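Local coordinates for transcriptional regulator, LYSR family (Neisseria meningitidis, PDB 4AB5), which probably binds DNA as a MetR-like LysR-family transcription factor controlling methionine biosynthesis genes, the part described here being its regulatory domain, at residues G84-A87 and P88-L92; T160-P163 and Y164-G168; L198-F201 and C202-I205. All blocks are in the same frame, centred on the assembly; numbering follows the deposited sequence.

Followed from the N terminus, the three contacts come in series, none enclosing or crossing another, and each spans one continuous stretch. Interaction 1 (84-92) closes a turn where strand 72-86 leaves the mixed sheet. Interaction 2 (160-168) takes in the end of helix 158-166 and the two residues after it, just before strand 171-189. These two touch: I85 of the strand packs on V161 of the helix, and P88 meets G168, so the strand and the helix are in direct contact. Interaction 3 (198-205) lies within helix 196-212, with its centre about 38 Å from that of interaction 1 and on the opposite side of the chain's centre, where the helix packs against helix 20-33.

Interaction 1 of 3, residues G84-A87 and P88-L92; sequences GICA and PDHPL
C86 and H90 bring their CB atoms to 3.9 Å of each other where strand 72-86 of the periplasmic-binding-protein-like LysR regulatory domain ends and the chain turns back on itself. The turn, made by P88 and D89, brings H90 and L92 beside the strand's last residues. The bond to CB of C86 points toward 88-92, and chi1 of 71°, which puts SG between the backbone N and the carbonyl carbon, sets the sulfur 4.0 Å from CB of H90. SG sits 5.1 Å from the centroid of the H90 ring, 47° off the ring normal, an oblique sulfur-aromatic approach. The same sulfur lies 4.4 Å from CB of L92, so the small cysteine side chain touches both the ring residue and the aliphatic chain. H90 holds its CG anti to the backbone N (chi1 -163°), beside the carbonyl carbon, with its CB 3.3 Å from O of A87; histidine suits, offering a ring to the cysteine and a nitrogen to a water. A87 adds a compact methyl, its CB 3.7 Å from CD of P88, whose ring suits the start of the turn by restricting phi.

Around the turn, C86 pairs through its backbone with V171 of strand 171-189, while L92 O accepts a hydrogen bond from W98 NE1. One water bridges the turn: it accepts a bond from N of A87 (3.0 Å) and a weak one from ND1 of H90 (3.4 Å).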
loop_
_atom_site.group_PDB
_atom_site.type_symbol
_atom_site.label_atom_id
_atom_site.label_comp_id
_atom_site.label_asym_id
_atom_site.label_seq_id
_atom_site.Cartn_x
_atom_site.Cartn_y
_atom_site.Cartn_z
ATOM N N GLY B 84 7.669 15.095 -10.958
ATOM C CA GLY B 84 7.415 15.851 -9.746
ATOM C C GLY B 84 5.933 16.158 -9.682
ATOM O O GLY B 84 5.330 16.500 -10.702
ATOM N N ILE B 85 5.319 15.976 -8.507
ATOM C CA ILE B 85 3.901 16.271 -8.310
ATOM C C ILE B 85 3.685 17.313 -7.241
ATOM O O ILE B 85 4.341 17.281 -6.197
ATOM C CB ILE B 85 2.990 15.020 -8.122
ATOM C CG1 ILE B 85 3.395 14.156 -6.893
ATOM C CG2 ILE B 85 2.929 14.197 -9.409
ATOM C CD1 ILE B 85 2.269 13.292 -6.281
ATOM N N CYS B 86 2.783 18.252 -7.521
ATOM C CA CYS B 86 2.358 19.314 -6.604
ATOM C C CYS B 86 0.854 19.549 -6.798
ATOM O O CYS B 86 0.281 19.054 -7.767
ATOM C CB CYS B 86 3.173 20.594 -6.795
ATOM S SG CYS B 86 2.819 21.491 -8.328
ATOM N N ALA B 87 0.208 20.270 -5.880
ATOM C CA ALA B 87 -1.216 20.585 -5.991
ATOM C C ALA B 87 -1.388 21.602 -7.133
ATOM O O ALA B 87 -0.450 22.366 -7.382
ATOM C CB ALA B 87 -1.729 21.172 -4.686
ATOM N N PRO B 88 -2.540 21.638 -7.853
ATOM C CA PRO B 88 -2.690 22.613 -8.954
ATOM C C PRO B 88 -2.466 24.087 -8.573
ATOM O O PRO B 88 -2.031 24.865 -9.414
ATOM C CB PRO B 88 -4.116 22.362 -9.448
ATOM C CG PRO B 88 -4.407 20.956 -9.053
ATOM C CD PRO B 88 -3.750 20.800 -7.723
ATOM N N ASP B 89 -2.729 24.440 -7.288
ATOM C CA ASP B 89 -2.601 25.765 -6.658
ATOM C C ASP B 89 -1.153 26.145 -6.369
ATOM O O ASP B 89 -0.787 27.304 -6.560
ATOM C CB ASP B 89 -3.376 25.799 -5.317
ATOM C CG ASP B 89 -4.862 26.066 -5.399
ATOM O OD1 ASP B 89 -5.329 26.549 -6.463
ATOM O OD2 ASP B 89 -5.559 25.844 -4.384
ATOM N N HIS B 90 -0.367 25.194 -5.823
ATOM C CA HIS B 90 1.048 25.316 -5.442
ATOM C C HIS B 90 1.887 26.222 -6.372
ATOM O O HIS B 90 1.782 26.083 -7.589
ATOM C CB HIS B 90 1.697 23.905 -5.340
ATOM C CG HIS B 90 2.993 23.872 -4.579
ATOM N ND1 HIS B 90 3.063 23.352 -3.296
ATOM C CD2 HIS B 90 4.224 24.308 -4.937
ATOM C CE1 HIS B 90 4.325 23.499 -2.917
ATOM N NE2 HIS B 90 5.056 24.076 -3.870
ATOM N N PRO B 91 2.752 27.112 -5.808
ATOM C CA PRO B 91 3.610 27.968 -6.649
ATOM C C PRO B 91 4.460 27.245 -7.700
ATOM O O PRO B 91 4.679 27.796 -8.780
ATOM C CB PRO B 91 4.498 28.675 -5.621
ATOM C CG PRO B 91 3.656 28.728 -4.394
ATOM C CD PRO B 91 2.958 27.413 -4.375
ATOM N N LEU B 92 4.915 26.012 -7.401
ATOM C CA LEU B 92 5.736 25.211 -8.319
ATOM C C LEU B 92 5.032 24.778 -9.604
ATOM O O LEU B 92 5.712 24.402 -10.563
ATOM C CB LEU B 92 6.390 24.010 -7.623
ATOM C CG LEU B 92 7.534 24.301 -6.653
ATOM C CD1 LEU B 92 7.862 23.065 -5.849
ATOM C CD2 LEU B 92 8.781 24.807 -7.383
HETATM O O HOH W 1 1.422 20.418 -3.089
#

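Interaction 2 of 3, residues T160-P163 and Y164-G168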
loop_
_atom_site.group_PDB
_atom_site.type_symbol
_atom_site.label_atom_id
_atom_site.label_comp_id
_atom_site.label_asym_id
_atom_site.label_seq_id
_atom_site.Cartn_x
_atom_site.Cartn_y
_atom_site.Cartn_z
ATOM N N THR B 160 2.298 5.838 -12.417
ATOM C CA THR B 160 1.608 5.826 -11.113
ATOM C C THR B 160 0.728 7.086 -10.956
ATOM O O THR B 160 -0.391 7.003 -10.448
ATOM C CB THR B 160 2.640 5.815 -9.952
ATOM O OG1 THR B 160 3.768 5.012 -10.277
ATOM C CG2 THR B 160 2.037 5.349 -8.639
ATOM N N VAL B 161 1.287 8.246 -11.345
ATOM C CA VAL B 161 0.710 9.582 -11.259
ATOM C C VAL B 161 -0.507 9.767 -12.182
ATOM O O VAL B 161 -1.475 10.422 -11.783
ATOM C CB VAL B 161 1.843 10.630 -11.499
ATOM C CG1 VAL B 161 1.307 12.021 -11.827
ATOM C CG2 VAL B 161 2.782 10.688 -10.305
HETATM N N MSE B 162 -0.441 9.213 -13.411
HETATM C CA MSE B 162 -1.470 9.317 -14.452
HETATM C C MSE B 162 -2.963 9.203 -14.026
HETATM O O MSE B 162 -3.691 10.139 -14.355
HETATM C CB MSE B 162 -1.114 8.495 -15.698
HETATM C CG MSE B 162 -1.655 9.082 -16.993
HETATM SE SE MSE B 162 -2.452 7.695 -18.142
HETATM C CE MSE B 162 -3.851 6.949 -16.890
ATOM N N PRO B 163 -3.455 8.176 -13.263
ATOM C CA PRO B 163 -4.887 8.186 -12.865
ATOM C C PRO B 163 -5.318 9.377 -11.998
ATOM O O PRO B 163 -6.476 9.781 -12.048
ATOM C CB PRO B 163 -5.053 6.880 -12.074
ATOM C CG PRO B 163 -3.915 6.031 -12.469
ATOM C CD PRO B 163 -2.779 6.951 -12.777
ATOM N N TYR B 164 -4.391 9.937 -11.214
ATOM C CA TYR B 164 -4.654 11.058 -10.307
ATOM C C TYR B 164 -4.694 12.438 -10.968
ATOM O O TYR B 164 -5.275 13.366 -10.403
ATOM C CB TYR B 164 -3.707 11.000 -9.098
ATOM C CG TYR B 164 -3.717 9.637 -8.439
ATOM C CD1 TYR B 164 -4.783 9.237 -7.636
ATOM C CD2 TYR B 164 -2.691 8.728 -8.656
ATOM C CE1 TYR B 164 -4.798 7.987 -7.025
ATOM C CE2 TYR B 164 -2.696 7.474 -8.055
ATOM C CZ TYR B 164 -3.755 7.107 -7.241
ATOM O OH TYR B 164 -3.781 5.869 -6.654
ATOM N N LEU B 165 -4.105 12.565 -12.170
ATOM C CA LEU B 165 -4.107 13.801 -12.950
ATOM C C LEU B 165 -5.505 14.001 -13.513
ATOM O O LEU B 165 -5.987 15.130 -13.592
ATOM C CB LEU B 165 -3.087 13.740 -14.101
ATOM C CG LEU B 165 -1.626 13.498 -13.730
ATOM C CD1 LEU B 165 -0.849 13.010 -14.921
ATOM C CD2 LEU B 165 -0.984 14.742 -13.155
ATOM N N GLU B 166 -6.162 12.880 -13.868
ATOM C CA GLU B 166 -7.523 12.812 -14.414
ATOM C C GLU B 166 -8.549 13.287 -13.374
ATOM O O GLU B 166 -9.525 13.948 -13.734
ATOM C CB GLU B 166 -7.846 11.373 -14.862
ATOM C CG GLU B 166 -6.826 10.769 -15.827
ATOM C CD GLU B 166 -7.074 9.350 -16.309
ATOM O OE1 GLU B 166 -7.683 8.550 -15.560
ATOM O OE2 GLU B 166 -6.613 9.026 -17.427
ATOM N N LYS B 167 -8.300 12.977 -12.082
ATOM C CA LYS B 167 -9.152 13.340 -10.948
ATOM C C LYS B 167 -8.911 14.783 -10.452
ATOM O O LYS B 167 -9.649 15.269 -9.592
ATOM C CB LYS B 167 -9.004 12.310 -9.808
ATOM C CG LYS B 167 -9.158 10.858 -10.271
ATOM C CD LYS B 167 -9.406 9.889 -9.132
ATOM C CE LYS B 167 -9.264 8.450 -9.572
ATOM N NZ LYS B 167 -7.849 7.995 -9.559
ATOM N N GLY B 168 -7.892 15.443 -11.002
ATOM C CA GLY B 168 -7.533 16.820 -10.676
ATOM C C GLY B 168 -6.816 17.036 -9.353
ATOM O O GLY B 168 -6.627 18.185 -8.935
#
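V161 and L165, one helical turn apart, meet with CG1 of V161 3.8 Å from CG of L165. CG1 is the V161 branch that stands anti to the backbone N (chi1 164°), and it reaches the fork of the leucine as the two chains cross obliquely; branched apolar residues suit this inward side of the helix. Y164 turns the edge of its ring to the backbone, with CE2 3.4 Å from O of T160 and the carbonyl of V161 also near the ring plane. On the outer side, the methyl CE of selenomethionine M162 makes a van der Waals contact with OE2 of E166 at 3.5 Å, brought there by bends at chi2 and chi3. The long, flexible lysine suits its exposed position: K167 bends at chi4, which curls NZ back to a weak hydrogen bond of 3.4 Å with O of P163.

Beneath these side chains is the end of helix 158-166, kinked at P163, whose nitrogen has no hydrogen for the preceding turn. L165 N is bonded to M162 O at 3.3 Å, the donor lying well above the carbonyl plane, and V161 O receives weak bonds from both Y164 N and L165 N, an irregular end after the proline. The helix closes in a Schellman motif: one of its two bonds back into the last turn is G168 N to L165 O, 3.2 Å, and the positive phi of G168 (76°) favours glycine.

Farther out, V161 rests on V83 of strand 72-86 and, with L165, on H172. Helix 140-148 receives the Y164 ring on I141 and I144, and T160 on T140.

Interaction 3 of 3, residues L198-F201 and C202-I205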
loop_
_atom_site.group_PDB
_atom_site.type_symbol
_atom_site.label_atom_id
_atom_site.label_comp_id
_atom_site.label_asym_id
_atom_site.label_seq_id
_atom_site.Cartn_x
_atom_site.Cartn_y
_atom_site.Cartn_z
ATOM N N LEU B 198 12.362 -18.495 -14.267
ATOM C CA LEU B 198 12.978 -17.232 -13.857
ATOM C C LEU B 198 12.974 -16.285 -15.039
ATOM O O LEU B 198 12.521 -15.153 -14.909
ATOM C CB LEU B 198 14.420 -17.438 -13.351
ATOM C CG LEU B 198 14.599 -18.176 -12.023
ATOM C CD1 LEU B 198 16.057 -18.286 -11.677
ATOM C CD2 LEU B 198 13.867 -17.469 -10.882
ATOM N N ASN B 199 13.405 -16.780 -16.205
ATOM C CA ASN B 199 13.426 -16.049 -17.460
ATOM C C ASN B 199 12.015 -15.703 -17.911
ATOM O O ASN B 199 11.788 -14.580 -18.361
ATOM C CB ASN B 199 14.171 -16.846 -18.531
ATOM C CG ASN B 199 15.252 -16.073 -19.210
ATOM O OD1 ASN B 199 15.168 -15.775 -20.402
ATOM N ND2 ASN B 199 16.224 -15.585 -18.453
ATOM N N ASN B 200 11.062 -16.654 -17.747
ATOM C CA ASN B 200 9.672 -16.445 -18.122
ATOM C C ASN B 200 8.973 -15.439 -17.198
ATOM O O ASN B 200 8.097 -14.708 -17.662
ATOM C CB ASN B 200 8.927 -17.768 -18.264
ATOM C CG ASN B 200 7.524 -17.619 -18.763
ATOM O OD1 ASN B 200 7.247 -17.131 -19.867
ATOM N ND2 ASN B 200 6.607 -17.968 -17.906
ATOM N N PHE B 201 9.385 -15.358 -15.912
ATOM C CA PHE B 201 8.811 -14.370 -14.994
ATOM C C PHE B 201 9.179 -12.948 -15.439
ATOM O O PHE B 201 8.353 -12.043 -15.346
ATOM C CB PHE B 201 9.236 -14.610 -13.535
ATOM C CG PHE B 201 8.521 -13.723 -12.542
ATOM C CD1 PHE B 201 7.140 -13.785 -12.400
ATOM C CD2 PHE B 201 9.232 -12.836 -11.740
ATOM C CE1 PHE B 201 6.481 -12.965 -11.477
ATOM C CE2 PHE B 201 8.572 -12.018 -10.810
ATOM C CZ PHE B 201 7.200 -12.077 -10.693
ATOM N N CYS B 202 10.406 -12.773 -15.961
ATOM C CA CYS B 202 10.896 -11.488 -16.463
ATOM C C CYS B 202 10.200 -11.079 -17.743
ATOM O O CYS B 202 9.883 -9.895 -17.907
ATOM C CB CYS B 202 12.403 -11.506 -16.628
ATOM S SG CYS B 202 13.293 -11.898 -15.107
ATOM N N GLN B 203 9.918 -12.051 -18.635
ATOM C CA GLN B 203 9.184 -11.745 -19.864
ATOM C C GLN B 203 7.714 -11.409 -19.597
ATOM O O GLN B 203 7.155 -10.593 -20.322
ATOM C CB GLN B 203 9.419 -12.746 -21.010
ATOM C CG GLN B 203 8.874 -14.149 -20.816
ATOM C CD GLN B 203 9.287 -15.073 -21.939
ATOM O OE1 GLN B 203 8.956 -14.857 -23.112
ATOM N NE2 GLN B 203 10.010 -16.134 -21.604
ATOM N N ILE B 204 7.129 -11.959 -18.498
ATOM C CA ILE B 204 5.766 -11.666 -18.036
ATOM C C ILE B 204 5.731 -10.223 -17.530
ATOM O O ILE B 204 4.850 -9.472 -17.943
ATOM C CB ILE B 204 5.264 -12.710 -16.987
ATOM C CG1 ILE B 204 4.894 -14.059 -17.665
ATOM C CG2 ILE B 204 4.077 -12.184 -16.149
ATOM C CD1 ILE B 204 4.795 -15.310 -16.685
ATOM N N ILE B 205 6.715 -9.824 -16.680
ATOM C CA ILE B 205 6.845 -8.457 -16.137
ATOM C C ILE B 205 6.914 -7.438 -17.298
ATOM O O ILE B 205 6.221 -6.417 -17.252
ATOM C CB ILE B 205 8.083 -8.338 -15.193
ATOM C CG1 ILE B 205 7.881 -9.077 -13.842
ATOM C CG2 ILE B 205 8.502 -6.880 -14.975
ATOM C CD1 ILE B 205 9.249 -9.283 -13.002
#
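F201 offers one face of its ring to I205, the residue a turn further along helix 196-212 of the periplasmic-binding-protein-like regulatory domain. CG1 of I205 stands 4.3 Å above the ring plane, offset toward the rim, and the chain's end comes closer still, with CD1 of I205 3.6 Å from CE2 of F201. The phenylalanine reaches this place because CG lies anti to its backbone N (chi1 -172°). Apolar residues suit this buried side, where they meet helix 20-33 and the strands. F30 of helix 20-33 meets the F201 ring edge-to-face, and I205 also packs on W22 and L23 of that helix. C202, small enough for a buried site, faces Q75 and A186 on the strands.

The other side of the helix is looser: N199, N200 and Q203 are partly exposed, and polar side chains suit them. In Q203, chi1 of 68° puts CG between the backbone N and the carbonyl carbon, 3.3 Å from the backbone O of N200. The extended chain then runs alongside N200, with NE2 of Q203 3.5 Å from CA of N200. I204 lies between the two sides, buried and resting on E29.

Backbone bonds from Q203, I204 and I205 continue the helix, while those of C202 N are weak. Beneath the aromatic pair, I205 N reaches F201 O at 3.1 Å with an N-H...O angle of 161°.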